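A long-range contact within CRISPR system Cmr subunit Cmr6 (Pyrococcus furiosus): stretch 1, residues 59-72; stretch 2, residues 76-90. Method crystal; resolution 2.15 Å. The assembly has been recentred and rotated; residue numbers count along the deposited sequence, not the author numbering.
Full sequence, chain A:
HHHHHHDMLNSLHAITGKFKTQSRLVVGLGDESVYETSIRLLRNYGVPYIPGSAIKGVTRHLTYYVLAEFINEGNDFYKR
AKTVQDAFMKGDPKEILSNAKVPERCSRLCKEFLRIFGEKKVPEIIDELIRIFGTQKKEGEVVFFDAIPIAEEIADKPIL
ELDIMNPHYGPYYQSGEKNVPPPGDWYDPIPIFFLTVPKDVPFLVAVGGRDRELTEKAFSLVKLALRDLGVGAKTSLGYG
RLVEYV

Stretch 1, residues 59-72: TRHLTYYVLAEFIN
Stretch 2 76-90: DFYKRAKTVQDAFMK

The contact is a mainly apolar packing of two helices joined by a short connection, in which Tyr 64 and Ala 68 act as knobs and a single hydrogen bond, from Arg 80 to the backbone of Ala 68, crosses between the stretches. The helix that includes residues 59-68 and the helix starting at Phe 77 run at 129° between their N-to-C directions, and their axes approach to 8.1 Å. Register is set by CA atoms: Ala 68 CA lies 4.8 Å from Ala 81 CA, and Tyr 64 CA 5.3 Å from Gln 85 CA.

The closer of these two CA pairs is at Ala 68. Its side chain sits among Phe 77, Arg 80, Ala 81 and Val 84, with Ala 68 CB 3.6 Å from both Ala 81 CA and Phe 77 CE1. One turn earlier, Tyr 64 (chi1 m, -52°; chi2 -29°) enters the hole formed by Val 84, Gln 85, Phe 88 and Met 89. Gln 85 CA lies over its ring face, 3.9 Å from the centroid of the Tyr 64 ring, a CH-pi contact. Tyr 64 CE1 approaches Phe 88 CB to 3.3 Å, but the two rings, tilted by 27°, are slid apart and barely overlap.

Val 84 (chi1 t) lines both holes: its CG1 is 3.8 Å from Leu 67 CB, and its CG2 is 3.7 Å from Ile 71 CD1. Phe 77 (chi1 t) presents its edge to the face of Tyr 65 (chi1 t), with planes at 72° and centroids 5.3 Å apart.

A type I turn runs from Ala 68 to Ile 71. Here Arg 80 (chi1 m, chi2 t, chi3 -101°) donates from NH1 to Ala 68 O at 2.8 Å, while Arg 80 CD packs 3.9 Å from Ile 71 CG1 (chi1 p, chi2 t).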

ATOM      1  N   THR A  59      -2.133   0.880   1.193  1.00 51.17           N
ATOM      2  CA  THR A  59      -3.190   1.886   1.054  1.00 58.27           C
ATOM      3  C   THR A  59      -4.300   1.690   2.090  1.00 55.10           C
ATOM      4  O   THR A  59      -4.801   2.660   2.630  1.00 61.53           O
ATOM      5  CB  THR A  59      -3.810   1.875  -0.371  1.00 53.54           C
ATOM      6  OG1 THR A  59      -2.789   2.096  -1.335  1.00 54.14           O
ATOM      7  CG2 THR A  59      -4.835   2.971  -0.524  1.00 58.54           C
ATOM      8  N   ARG A  60      -4.701   0.442   2.328  1.00 55.38           N
ATOM      9  CA  ARG A  60      -5.514   0.066   3.487  1.00 68.24           C
ATOM     10  C   ARG A  60      -4.942   0.651   4.785  1.00 59.19           C
ATOM     11  O   ARG A  60      -5.636   1.289   5.567  1.00 60.09           O
ATOM     12  CB  ARG A  60      -5.554  -1.458   3.679  1.00 64.97           C
ATOM     13  CG  ARG A  60      -6.528  -2.291   2.891  1.00 69.93           C
ATOM     14  CD  ARG A  60      -6.475  -3.697   3.513  1.00 68.05           C
ATOM     15  NE  ARG A  60      -7.063  -4.754   2.695  1.00 78.60           N
ATOM     16  CZ  ARG A  60      -8.327  -5.150   2.780  1.00 78.17           C
ATOM     17  NH1 ARG A  60      -9.149  -4.556   3.629  1.00 76.32           N
ATOM     18  NH2 ARG A  60      -8.777  -6.123   2.003  1.00 95.27           N
ATOM     19  N   HIS A  61      -3.666   0.365   5.002  1.00 50.00           N
ATOM     20  CA  HIS A  61      -2.956   0.735   6.213  1.00 52.08           C
ATOM     21  C   HIS A  61      -3.020   2.220   6.454  1.00 52.82           C
ATOM     22  O   HIS A  61      -3.279   2.671   7.574  1.00 61.11           O
ATOM     23  CB  HIS A  61      -1.497   0.286   6.122  1.00 48.34           C
ATOM     24  CG  HIS A  61      -0.685   0.591   7.340  1.00 56.96           C
ATOM     25  ND1 HIS A  61      -0.141   1.836   7.580  1.00 66.04           N
ATOM     26  CD2 HIS A  61      -0.283  -0.197   8.369  1.00 55.90           C
ATOM     27  CE1 HIS A  61       0.537   1.808   8.717  1.00 65.97           C
ATOM     28  NE2 HIS A  61       0.469   0.590   9.210  1.00 57.33           N
ATOM     29  N   LEU A  62      -2.785   2.977   5.393  1.00 58.39           N
ATOM     30  CA  LEU A  62      -2.872   4.427   5.428  1.00 54.66           C
ATOM     31  C   LEU A  62      -4.205   4.877   6.001  1.00 60.65           C
ATOM     32  O   LEU A  62      -4.250   5.737   6.889  1.00 63.18           O
ATOM     33  CB  LEU A  62      -2.683   5.002   4.022  1.00 52.87           C
ATOM     34  CG  LEU A  62      -2.922   6.498   3.826  1.00 57.71           C
ATOM     35  CD1 LEU A  62      -2.029   7.327   4.715  1.00 55.36           C
ATOM     36  CD2 LEU A  62      -2.698   6.871   2.366  1.00 75.54           C
ATOM     37  N   THR A  63      -5.289   4.279   5.508  1.00 59.99           N
ATOM     38  CA  THR A  63      -6.621   4.723   5.901  1.00 62.31           C
ATOM     39  C   THR A  63      -6.979   4.318   7.329  1.00 63.15           C
ATOM     40  O   THR A  63      -7.784   4.987   7.970  1.00 67.28           O
ATOM     41  CB  THR A  63      -7.706   4.187   4.944  1.00 56.59           C
ATOM     42  OG1 THR A  63      -7.906   2.793   5.176  1.00 64.59           O
ATOM     43  CG2 THR A  63      -7.286   4.407   3.490  1.00 62.86           C
ATOM     44  N   TYR A  64      -6.404   3.229   7.830  1.00 58.93           N
ATOM     45  CA  TYR A  64      -6.696   2.823   9.206  1.00 66.79           C
ATOM     46  C   TYR A  64      -5.946   3.744  10.146  1.00 63.35           C
ATOM     47  O   TYR A  64      -6.394   4.025  11.246  1.00 65.43           O
ATOM     48  CB  TYR A  64      -6.301   1.375   9.478  1.00 58.91           C
ATOM     49  CG  TYR A  64      -6.853   0.372   8.503  1.00 61.97           C
ATOM     50  CD1 TYR A  64      -8.055   0.591   7.854  1.00 64.81           C
ATOM     51  CD2 TYR A  64      -6.163  -0.800   8.229  1.00 57.40           C
ATOM     52  CE1 TYR A  64      -8.550  -0.324   6.965  1.00 66.49           C
ATOM     53  CE2 TYR A  64      -6.655  -1.722   7.349  1.00 59.03           C
ATOM     54  CZ  TYR A  64      -7.848  -1.483   6.719  1.00 60.74           C
ATOM     55  OH  TYR A  64      -8.336  -2.405   5.835  1.00 59.97           O
ATOM     56  N   TYR A  65      -4.784   4.190   9.686  1.00 54.96           N
ATOM     57  CA  TYR A  65      -3.945   5.096  10.436  1.00 55.39           C
ATOM     58  C   TYR A  65      -4.622   6.452  10.604  1.00 65.74           C
ATOM     59  O   TYR A  65      -4.677   7.010  11.704  1.00 66.53           O
ATOM     60  CB  TYR A  65      -2.601   5.238   9.740  1.00 55.42           C
ATOM     61  CG  TYR A  65      -1.604   6.132  10.422  1.00 63.11           C
ATOM     62  CD1 TYR A  65      -1.542   7.498  10.131  1.00 72.83           C
ATOM     63  CD2 TYR A  65      -0.695   5.614  11.326  1.00 64.65           C
ATOM     64  CE1 TYR A  65      -0.612   8.323  10.747  1.00 70.95           C
ATOM     65  CE2 TYR A  65       0.239   6.427  11.951  1.00 63.61           C
ATOM     66  CZ  TYR A  65       0.281   7.775  11.655  1.00 75.52           C
ATOM     67  OH  TYR A  65       1.216   8.572  12.277  1.00 78.33           O
ATOM     68  N   VAL A  66      -5.140   6.979   9.506  1.00 62.64           N
ATOM     69  CA  VAL A  66      -5.819   8.264   9.519  1.00 60.80           C
ATOM     70  C   VAL A  66      -7.115   8.192  10.332  1.00 62.44           C
ATOM     71  O   VAL A  66      -7.394   9.071  11.150  1.00 66.29           O
ATOM     72  CB  VAL A  66      -6.113   8.730   8.074  1.00 63.18           C
ATOM     73  CG1 VAL A  66      -7.187   9.795   8.052  1.00 55.30           C
ATOM     74  CG2 VAL A  66      -4.831   9.209   7.417  1.00 64.93           C
ATOM     75  N   LEU A  67      -7.898   7.136  10.121  1.00 66.88           N
ATOM     76  CA  LEU A  67      -9.208   7.023  10.761  1.00 63.15           C
ATOM     77  C   LEU A  67      -9.111   6.776  12.263  1.00 73.21           C
ATOM     78  O   LEU A  67     -10.087   6.979  12.991  1.00 66.29           O
ATOM     79  CB  LEU A  67     -10.030   5.914  10.106  1.00 62.03           C
ATOM     80  CG  LEU A  67     -10.763   6.358   8.833  1.00 70.67           C
ATOM     81  CD1 LEU A  67     -11.530   5.205   8.186  1.00 71.06           C
ATOM     82  CD2 LEU A  67     -11.697   7.507   9.161  1.00 66.27           C
ATOM     83  N   ALA A  68      -7.944   6.330  12.718  1.00 68.54           N
ATOM     84  CA  ALA A  68      -7.693   6.164  14.144  1.00 72.60           C
ATOM     85  C   ALA A  68      -7.764   7.528  14.834  1.00 69.91           C
ATOM     86  O   ALA A  68      -8.148   7.633  15.994  1.00 73.93           O
ATOM     87  CB  ALA A  68      -6.339   5.501  14.381  1.00 58.98           C
ATOM     88  N   GLU A  69      -7.400   8.576  14.104  1.00 73.80           N
ATOM     89  CA  GLU A  69      -7.499   9.934  14.616  1.00 69.77           C
ATOM     90  C   GLU A  69      -8.965  10.373  14.787  1.00 80.84           C
ATOM     91  O   GLU A  69      -9.236  11.375  15.448  1.00 79.44           O
ATOM     92  CB  GLU A  69      -6.768  10.911  13.688  1.00 65.30           C
ATOM     93  CG  GLU A  69      -5.369  10.479  13.265  1.00 75.35           C
ATOM     94  CD  GLU A  69      -4.677  11.487  12.340  1.00 79.87           C
ATOM     95  OE1 GLU A  69      -4.794  12.709  12.578  1.00 82.60           O
ATOM     96  OE2 GLU A  69      -4.018  11.052  11.374  1.00 77.31           O
ATOM     97  N   PHE A  70      -9.899   9.618  14.200  1.00 71.78           N
ATOM     98  CA  PHE A  70     -11.325   9.974  14.208  1.00 74.79           C
ATOM     99  C   PHE A  70     -12.117   9.373  15.376  1.00 72.32           C
ATOM    100  O   PHE A  70     -13.315   9.595  15.484  1.00 75.58           O
ATOM    101  CB  PHE A  70     -12.001   9.545  12.892  1.00 75.54           C
ATOM    102  CG  PHE A  70     -11.596  10.359  11.694  1.00 72.96           C
ATOM    103  CD1 PHE A  70     -10.267  10.461  11.326  1.00 75.75           C
ATOM    104  CD2 PHE A  70     -12.548  11.005  10.926  1.00 69.50           C
ATOM    105  CE1 PHE A  70      -9.887  11.204  10.225  1.00 76.53           C
ATOM    106  CE2 PHE A  70     -12.176  11.753   9.831  1.00 74.24           C
ATOM    107  CZ  PHE A  70     -10.844  11.852   9.476  1.00 77.32           C
ATOM    108  N   ILE A  71     -11.466   8.593  16.232  1.00 77.55           N
ATOM    109  CA  ILE A  71     -12.124   8.044  17.414  1.00 82.80           C
ATOM    110  C   ILE A  71     -11.267   8.334  18.646  1.00104.10           C
ATOM    111  O   ILE A  71     -10.103   8.703  18.513  1.00101.31           O
ATOM    112  CB  ILE A  71     -12.394   6.525  17.271  1.00 75.75           C
ATOM    113  CG1 ILE A  71     -11.101   5.741  17.085  1.00 76.15           C
ATOM    114  CG2 ILE A  71     -13.274   6.247  16.065  1.00 73.39           C
ATOM    115  CD1 ILE A  71     -11.322   4.307  16.642  1.00 67.88           C
ATOM    116  N   ASN A  72     -11.851   8.207  19.835  1.00130.98           N
ATOM    117  CA  ASN A  72     -11.143   8.535  21.070  1.00122.17           C
ATOM    118  C   ASN A  72     -11.627   7.689  22.246  1.00114.44           C
ATOM    119  O   ASN A  72     -11.277   6.513  22.354  1.00109.05           O
ATOM    120  CB  ASN A  72     -11.290  10.021  21.410  1.00103.69           C
ATOM    121  N   ASP A  76      -5.141   5.173  23.920  1.00103.22           N
ATOM    122  CA  ASP A  76      -3.828   5.231  23.283  1.00 95.98           C
ATOM    123  C   ASP A  76      -3.973   5.101  21.774  1.00 87.65           C
ATOM    124  O   ASP A  76      -4.821   4.352  21.293  1.00 79.44           O
ATOM    125  CB  ASP A  76      -2.910   4.126  23.807  1.00 94.69           C
ATOM    126  CG  ASP A  76      -2.281   4.475  25.130  1.00 99.94           C
ATOM    127  OD1 ASP A  76      -2.169   5.683  25.426  1.00 99.48           O
ATOM    128  OD2 ASP A  76      -1.896   3.544  25.870  1.00 98.65           O
ATOM    129  N   PHE A  77      -3.150   5.827  21.023  1.00 80.60           N
ATOM    130  CA  PHE A  77      -3.278   5.802  19.569  1.00 80.00           C
ATOM    131  C   PHE A  77      -3.148   4.385  18.993  1.00 69.55           C
ATOM    132  O   PHE A  77      -4.008   3.959  18.240  1.00 67.41           O
ATOM    133  CB  PHE A  77      -2.256   6.711  18.899  1.00 73.47           C
ATOM    134  CG  PHE A  77      -2.368   6.703  17.409  1.00 75.02           C
ATOM    135  CD1 PHE A  77      -3.368   7.422  16.777  1.00 67.87           C
ATOM    136  CD2 PHE A  77      -1.506   5.939  16.641  1.00 70.20           C
ATOM    137  CE1 PHE A  77      -3.489   7.395  15.424  1.00 65.59           C
ATOM    138  CE2 PHE A  77      -1.624   5.911  15.282  1.00 60.15           C
ATOM    139  CZ  PHE A  77      -2.618   6.638  14.668  1.00 65.16           C
ATOM    140  N   TYR A  78      -2.098   3.659  19.374  1.00 63.13           N
ATOM    141  CA  TYR A  78      -1.867   2.308  18.871  1.00 65.58           C
ATOM    142  C   TYR A  78      -3.084   1.394  19.061  1.00 70.01           C
ATOM    143  O   TYR A  78      -3.360   0.546  18.208  1.00 75.34           O
ATOM    144  CB  TYR A  78      -0.626   1.680  19.531  1.00 76.86           C
ATOM    145  CG  TYR A  78      -0.889   1.008  20.865  1.00 88.00           C
ATOM    146  CD1 TYR A  78      -1.108  -0.366  20.951  1.00 80.00           C
ATOM    147  CD2 TYR A  78      -0.918   1.749  22.041  1.00 95.51           C
ATOM    148  CE1 TYR A  78      -1.351  -0.975  22.169  1.00 89.09           C
ATOM    149  CE2 TYR A  78      -1.159   1.144  23.266  1.00 98.86           C
ATOM    150  CZ  TYR A  78      -1.374  -0.213  23.323  1.00 97.43           C
ATOM    151  OH  TYR A  78      -1.615  -0.800  24.541  1.00103.87           O
ATOM    152  N   LYS A  79      -3.816   1.561  20.164  1.00 65.30           N
ATOM    153  CA  LYS A  79      -5.024   0.774  20.382  1.00 64.04           C
ATOM    154  C   LYS A  79      -6.122   1.158  19.390  1.00 64.60           C
ATOM    155  O   LYS A  79      -6.815   0.294  18.858  1.00 64.86           O
ATOM    156  CB  LYS A  79      -5.550   0.935  21.814  1.00 74.16           C
ATOM    157  CG  LYS A  79      -4.646   0.376  22.894  1.00 80.40           C
ATOM    158  CD  LYS A  79      -5.382   0.311  24.224  1.00 89.62           C
ATOM    159  CE  LYS A  79      -4.498   0.744  25.382  1.00104.43           C
ATOM    160  NZ  LYS A  79      -4.576  -0.210  26.531  1.00109.72           N
ATOM    161  N   ARG A  80      -6.284   2.454  19.146  1.00 65.00           N
ATOM    162  CA  ARG A  80      -7.301   2.917  18.210  1.00 65.87           C
ATOM    163  C   ARG A  80      -7.031   2.419  16.789  1.00 67.41           C
ATOM    164  O   ARG A  80      -7.946   1.982  16.093  1.00 66.63           O
ATOM    165  CB  ARG A  80      -7.387   4.444  18.218  1.00 62.21           C
ATOM    166  CG  ARG A  80      -7.900   5.015  19.522  1.00 71.70           C
ATOM    167  CD  ARG A  80      -8.095   6.508  19.433  1.00 69.55           C
ATOM    168  NE  ARG A  80      -6.993   7.234  20.050  1.00 81.05           N
ATOM    169  CZ  ARG A  80      -6.244   8.131  19.416  1.00 88.01           C
ATOM    170  NH1 ARG A  80      -6.486   8.418  18.143  1.00 85.02           N
ATOM    171  NH2 ARG A  80      -5.255   8.743  20.058  1.00 87.00           N
ATOM    172  N   ALA A  81      -5.772   2.485  16.371  1.00 62.06           N
ATOM    173  CA  ALA A  81      -5.394   2.054  15.029  1.00 62.51           C
ATOM    174  C   ALA A  81      -5.692   0.581  14.846  1.00 58.45           C
ATOM    175  O   ALA A  81      -6.169   0.161  13.790  1.00 66.10           O
ATOM    176  CB  ALA A  81      -3.922   2.333  14.764  1.00 58.30           C
ATOM    177  N   LYS A  82      -5.423  -0.200  15.885  1.00 62.86           N
ATOM    178  CA  LYS A  82      -5.654  -1.630  15.837  1.00 63.33           C
ATOM    179  C   LYS A  82      -7.152  -1.892  15.733  1.00 63.60           C
ATOM    180  O   LYS A  82      -7.600  -2.794  15.026  1.00 65.89           O
ATOM    181  CB  LYS A  82      -5.055  -2.312  17.067  1.00 78.10           C
ATOM    182  CG  LYS A  82      -5.177  -3.829  17.022  1.00 93.76           C
ATOM    183  CD  LYS A  82      -4.184  -4.521  17.948  1.00102.87           C
ATOM    184  CE  LYS A  82      -4.119  -6.022  17.637  1.00111.09           C
ATOM    185  NZ  LYS A  82      -5.461  -6.681  17.654  1.00105.17           N
ATOM    186  N   THR A  83      -7.927  -1.066  16.424  1.00 66.85           N
ATOM    187  CA  THR A  83      -9.375  -1.149  16.374  1.00 63.00           C
ATOM    188  C   THR A  83      -9.905  -0.881  14.971  1.00 64.82           C
ATOM    189  O   THR A  83     -10.732  -1.630  14.473  1.00 69.29           O
ATOM    190  CB  THR A  83     -10.023  -0.155  17.346  1.00 65.05           C
ATOM    191  OG1 THR A  83      -9.673  -0.510  18.683  1.00 71.31           O
ATOM    192  CG2 THR A  83     -11.534  -0.175  17.205  1.00 60.34           C
ATOM    193  N   VAL A  84      -9.443   0.193  14.341  1.00 62.87           N
ATOM    194  CA  VAL A  84      -9.918   0.545  13.008  1.00 64.96           C
ATOM    195  C   VAL A  84      -9.510  -0.534  12.000  1.00 64.96           C
ATOM    196  O   VAL A  84     -10.299  -0.937  11.151  1.00 62.53           O
ATOM    197  CB  VAL A  84      -9.372   1.922  12.547  1.00 69.65           C
ATOM    198  CG1 VAL A  84      -9.838   2.242  11.124  1.00 69.60           C
ATOM    199  CG2 VAL A  84      -9.808   3.027  13.509  1.00 64.13           C
ATOM    200  N   GLN A  85      -8.277  -1.016  12.122  1.00 68.11           N
ATOM    201  CA  GLN A  85      -7.728  -2.021  11.220  1.00 66.83           C
ATOM    202  C   GLN A  85      -8.529  -3.321  11.330  1.00 70.38           C
ATOM    203  O   GLN A  85      -9.037  -3.840  10.322  1.00 61.60           O
ATOM    204  CB  GLN A  85      -6.233  -2.236  11.538  1.00 65.24           C
ATOM    205  CG  GLN A  85      -5.535  -3.395  10.852  1.00 60.79           C
ATOM    206  CD  GLN A  85      -4.343  -3.891  11.660  1.00 73.25           C
ATOM    207  OE1 GLN A  85      -4.509  -4.584  12.669  1.00 86.62           O
ATOM    208  NE2 GLN A  85      -3.147  -3.523  11.244  1.00 84.32           N
ATOM    209  N   ASP A  86      -8.688  -3.821  12.557  1.00 70.83           N
ATOM    210  CA  ASP A  86      -9.445  -5.057  12.792  1.00 62.83           C
ATOM    211  C   ASP A  86     -10.879  -4.927  12.322  1.00 62.60           C
ATOM    212  O   ASP A  86     -11.454  -5.894  11.822  1.00 69.20           O
ATOM    213  CB  ASP A  86      -9.426  -5.445  14.276  1.00 54.45           C
ATOM    214  CG  ASP A  86      -8.093  -6.001  14.714  1.00 65.21           C
ATOM    215  OD1 ASP A  86      -7.226  -6.231  13.846  1.00 73.07           O
ATOM    216  OD2 ASP A  86      -7.909  -6.232  15.932  1.00 76.77           O
ATOM    217  N   ALA A  87     -11.459  -3.739  12.486  1.00 64.32           N
ATOM    218  CA  ALA A  87     -12.839  -3.500  12.083  1.00 63.00           C
ATOM    219  C   ALA A  87     -13.002  -3.596  10.579  1.00 70.80           C
ATOM    220  O   ALA A  87     -13.869  -4.307  10.088  1.00 72.48           O
ATOM    221  CB  ALA A  87     -13.306  -2.148  12.562  1.00 74.49           C
ATOM    222  N   PHE A  88     -12.175  -2.872   9.839  1.00 68.53           N
ATOM    223  CA  PHE A  88     -12.290  -2.919   8.397  1.00 66.92           C
ATOM    224  C   PHE A  88     -11.963  -4.305   7.835  1.00 67.54           C
ATOM    225  O   PHE A  88     -12.618  -4.764   6.904  1.00 69.28           O
ATOM    226  CB  PHE A  88     -11.389  -1.871   7.766  1.00 66.50           C
ATOM    227  CG  PHE A  88     -12.061  -0.546   7.548  1.00 73.22           C
ATOM    228  CD1 PHE A  88     -12.787  -0.307   6.387  1.00 70.73           C
ATOM    229  CD2 PHE A  88     -11.955   0.468   8.484  1.00 68.97           C
ATOM    230  CE1 PHE A  88     -13.409   0.909   6.166  1.00 67.91           C
ATOM    231  CE2 PHE A  88     -12.570   1.692   8.262  1.00 75.65           C
ATOM    232  CZ  PHE A  88     -13.302   1.908   7.100  1.00 72.41           C
ATOM    233  N   MET A  89     -10.970  -4.977   8.409  1.00 64.39           N
ATOM    234  CA  MET A  89     -10.477  -6.214   7.818  1.00 68.20           C
ATOM    235  C   MET A  89     -11.191  -7.486   8.305  1.00 73.26           C
ATOM    236  O   MET A  89     -11.276  -8.470   7.557  1.00 72.04           O
ATOM    237  CB  MET A  89      -8.968  -6.342   8.062  1.00 65.91           C
ATOM    238  CG  MET A  89      -8.145  -5.206   7.443  1.00 63.56           C
ATOM    239  SD  MET A  89      -6.347  -5.450   7.488  1.00 61.54           S
ATOM    240  CE  MET A  89      -6.182  -6.742   6.253  1.00 51.97           C
ATOM    241  N   LYS A  90     -11.706  -7.471   9.530  1.00 68.67           N
ATOM    242  CA  LYS A  90     -12.273  -8.677  10.133  1.00 72.71           C
ATOM    243  C   LYS A  90     -13.755  -8.545  10.474  1.00 77.94           C
ATOM    244  O   LYS A  90     -14.508  -9.515  10.384  1.00 92.17           O
ATOM    245  CB  LYS A  90     -11.489  -9.052  11.398  1.00 76.33           C
ATOM    246  CG  LYS A  90     -10.109  -9.617  11.123  1.00 73.12           C
ATOM    247  CD  LYS A  90      -9.186  -9.451  12.319  1.00 77.18           C
ATOM    248  CE  LYS A  90      -9.687 -10.196  13.544  1.00 76.78           C
ATOM    249  NZ  LYS A  90      -8.776 -10.007  14.712  1.00 83.21           N
TER